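Local coordinates for Glyco_hydro_cc domain-containing protein (Blastomyces gilchristii, PDB 6UB0) that probably hydrolyses curdlan, a beta-1,3-glucan, in exo fashion as a family GH128 (subgroup III) glucanase, here with laminaribiose bound at the -2 and -1 subsites, at residues 84-89 / 120-125. Residues are numbered along the deposited sequence; the frame is centred on the assembly and turned at random. Where two conformers were deposited one is given.
Sequences MSPEAA and LGWMQG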
ATOM      1  N   MET A  84      -1.521 -16.338  -4.404  1.00 30.85           N
ATOM      2  CA  MET A  84      -0.413 -17.100  -3.795  1.00 31.68           C
ATOM      3  C   MET A  84      -0.898 -17.638  -2.461  1.00 31.85           C
ATOM      4  O   MET A  84      -1.623 -16.929  -1.729  1.00 29.45           O
ATOM      5  CB  MET A  84       0.831 -16.235  -3.526  1.00 30.85           C
ATOM      6  CG  MET A  84       1.364 -15.555  -4.752  1.00 31.48           C
ATOM      7  SD  MET A  84       2.577 -14.292  -4.356  1.00 32.75           S
ATOM      8  CE  MET A  84       3.632 -15.280  -3.290  1.00 34.37           C
ATOM      9  N   SER A  85      -0.558 -18.895  -2.187  1.00 32.45           N
ATOM     10  CA  SER A  85      -0.874 -19.511  -0.884  1.00 32.27           C
ATOM     11  C   SER A  85      -0.008 -18.825   0.154  1.00 31.26           C
ATOM     12  O   SER A  85       1.058 -18.346  -0.184  1.00 28.49           O
ATOM     13  CB  SER A  85      -0.631 -20.978  -0.919  1.00 32.38           C
ATOM     14  OG  SER A  85       0.756 -21.214  -0.966  1.00 33.14           O
ATOM     15  N   PRO A  86      -0.458 -18.681   1.413  1.00 30.08           N
ATOM     16  CA  PRO A  86       0.392 -18.118   2.449  1.00 30.39           C
ATOM     17  C   PRO A  86       1.760 -18.809   2.511  1.00 30.92           C
ATOM     18  O   PRO A  86       2.784 -18.145   2.619  1.00 29.80           O
ATOM     19  CB  PRO A  86      -0.452 -18.401   3.710  1.00 30.56           C
ATOM     20  CG  PRO A  86      -1.835 -18.316   3.243  1.00 31.47           C
ATOM     21  CD  PRO A  86      -1.782 -19.042   1.920  1.00 30.95           C
ATOM     22  N   GLU A  87       1.766 -20.144   2.403  0.60 32.85           N
ATOM     23  CA  GLU A  87       3.022 -20.946   2.417  0.60 34.43           C
ATOM     24  C   GLU A  87       3.918 -20.498   1.255  0.60 33.38           C
ATOM     25  O   GLU A  87       5.129 -20.343   1.473  0.60 33.99           O
ATOM     26  CB  GLU A  87       2.832 -22.468   2.261  0.60 35.95           C
ATOM     27  CG  GLU A  87       1.697 -23.111   3.037  0.60 37.94           C
ATOM     28  CD  GLU A  87       1.341 -24.462   2.444  0.60 38.09           C
ATOM     29  OE1 GLU A  87       0.393 -24.510   1.670  0.60 37.68           O
ATOM     30  OE2 GLU A  87       2.071 -25.437   2.686  0.60 41.82           O
ATOM     31  N   ALA A  88       3.388 -20.332   0.038  1.00 32.47           N
ATOM     32  CA  ALA A  88       4.300 -19.967  -1.073  1.00 33.58           C
ATOM     33  C   ALA A  88       4.746 -18.505  -0.907  1.00 35.28           C
ATOM     34  O   ALA A  88       5.833 -18.136  -1.394  1.00 34.20           O
ATOM     35  CB  ALA A  88       3.678 -20.181  -2.391  1.00 32.65           C
ATOM     36  N   ALA A  89       3.883 -17.669  -0.327  1.00 36.57           N
ATOM     37  CA  ALA A  89       4.257 -16.256  -0.077  1.00 35.23           C
ATOM     38  C   ALA A  89       5.430 -16.215   0.902  1.00 36.48           C
ATOM     39  O   ALA A  89       6.362 -15.393   0.681  1.00 32.43           O
ATOM     40  CB  ALA A  89       3.089 -15.470   0.432  1.00 36.39           C
ATOM     41  N   LEU A 120      -7.063 -10.503   6.459  1.00 32.77           N
ATOM     42  CA  LEU A 120      -6.166 -10.634   7.642  1.00 35.09           C
ATOM     43  C   LEU A 120      -6.003 -12.089   8.106  1.00 35.78           C
ATOM     44  O   LEU A 120      -5.152 -12.352   8.995  1.00 38.20           O
ATOM     45  CB  LEU A 120      -6.790  -9.811   8.768  1.00 35.11           C
ATOM     46  CG  LEU A 120      -7.054  -8.367   8.354  1.00 35.45           C
ATOM     47  CD1 LEU A 120      -7.511  -7.520   9.518  1.00 36.82           C
ATOM     48  CD2 LEU A 120      -5.793  -7.808   7.701  1.00 33.78           C
ATOM     49  N   GLY A 121      -6.850 -12.968   7.603  1.00 37.44           N
ATOM     50  CA  GLY A 121      -6.746 -14.414   7.837  1.00 38.26           C
ATOM     51  C   GLY A 121      -5.573 -14.917   7.026  1.00 36.87           C
ATOM     52  O   GLY A 121      -4.710 -15.621   7.598  1.00 40.06           O
ATOM     53  N   TRP A 122      -5.514 -14.505   5.754  1.00 33.58           N
ATOM     54  CA  TRP A 122      -4.366 -14.836   4.881  1.00 31.47           C
ATOM     55  C   TRP A 122      -3.111 -14.240   5.511  1.00 32.50           C
ATOM     56  O   TRP A 122      -2.050 -14.942   5.564  1.00 31.56           O
ATOM     57  CB  TRP A 122      -4.596 -14.381   3.447  1.00 29.72           C
ATOM     58  CG  TRP A 122      -3.527 -14.854   2.513  1.00 28.46           C
ATOM     59  CD1 TRP A 122      -3.594 -15.824   1.557  1.00 29.04           C
ATOM     60  CD2 TRP A 122      -2.228 -14.261   2.376  1.00 27.81           C
ATOM     61  NE1 TRP A 122      -2.400 -15.956   0.894  1.00 28.76           N
ATOM     62  CE2 TRP A 122      -1.535 -15.000   1.380  1.00 29.06           C
ATOM     63  CE3 TRP A 122      -1.568 -13.235   3.047  1.00 28.09           C
ATOM     64  CZ2 TRP A 122      -0.227 -14.692   1.017  1.00 27.91           C
ATOM     65  CZ3 TRP A 122      -0.263 -12.975   2.721  1.00 26.26           C
ATOM     66  CH2 TRP A 122       0.381 -13.664   1.699  1.00 26.60           C
ATOM     67  N   MET A 123      -3.182 -12.989   5.979  1.00 32.83           N
ATOM     68  CA  MET A 123      -2.002 -12.367   6.632  1.00 33.31           C
ATOM     69  C   MET A 123      -1.568 -13.261   7.800  1.00 35.04           C
ATOM     70  O   MET A 123      -0.356 -13.526   7.920  1.00 34.66           O
ATOM     71  CB  MET A 123      -2.272 -10.953   7.156  1.00 33.26           C
ATOM     72  CG  MET A 123      -0.994 -10.167   7.374  1.00 33.14           C
ATOM     73  SD  MET A 123       0.001  -9.907   5.882  1.00 32.38           S
ATOM     74  CE  MET A 123      -0.805  -8.413   5.254  1.00 29.29           C
ATOM     75  N   GLN A 124      -2.498 -13.745   8.617  1.00 39.03           N
ATOM     76  CA  GLN A 124      -2.069 -14.522   9.811  1.00 40.43           C
ATOM     77  C   GLN A 124      -1.436 -15.865   9.381  1.00 40.11           C
ATOM     78  O   GLN A 124      -0.370 -16.245   9.931  1.00 41.46           O
ATOM     79  CB  GLN A 124      -3.194 -14.693  10.805  1.00 42.69           C
ATOM     80  CG  GLN A 124      -2.625 -15.230  12.105  1.00 44.26           C
ATOM     81  CD  GLN A 124      -3.645 -15.284  13.198  1.00 46.44           C
ATOM     82  OE1 GLN A 124      -4.087 -14.265  13.714  1.00 48.68           O
ATOM     83  NE2 GLN A 124      -3.971 -16.498  13.598  1.00 49.75           N
ATOM     84  N   GLY A 125      -2.012 -16.506   8.363  1.00 39.64           N
ATOM     85  CA  GLY A 125      -1.490 -17.740   7.734  1.00 38.32           C
ATOM     86  C   GLY A 125      -0.107 -17.512   7.164  1.00 35.37           C
ATOM     87  O   GLY A 125       0.828 -18.308   7.405  1.00 36.85           O
TER
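The indole of Trp122 reaches across from helix 119-130 to the start of helix 86-96, where its NE1 donates a hydrogen bond to Met84 O at 2.9 Å. The bond is moderately bent, 146° at the hydrogen, and the carbonyl oxygen sits 18° out of the ring plane, near the edge. Pro86 comes over one face of the same ring: its CG stands 3.6 Å from the centroid of the five-membered ring, a CH-pi contact displaced toward the rim. CD of this proline lies 3.3 Å from NE1, so the pyrrole half is held both through its N-H and from above. Further along the same edge, Ala89 CB meets the benzo ring, 3.5 Å from Trp122 CZ2 and from CH2, one helical turn after the N-cap. In the TIM-barrel-type fold of this catalytic core, the contact joins two successive outer helices, which flank strand 105-111 in the chain. Trp122 CG is anti to the backbone N (chi1 -173°), which starts the ring on its way to the neighbouring helix. Beyond the tryptophan, Pro86 CB packs against the backbone of Gly125, 3.6 Å from its carbonyl carbon; with no side chain there, the two backbones approach to 5.6 Å between CA atoms.

Ser85 is the N-cap of helix 86-96, its OG accepting from Ala88 N at 3.0 Å, which fixes the first turn carrying Pro86 and Ala89. Trp122 also packs on Pro109 and Val111 of strand 105-111, and its ring meets that of Phe126 with nearly parallel planes.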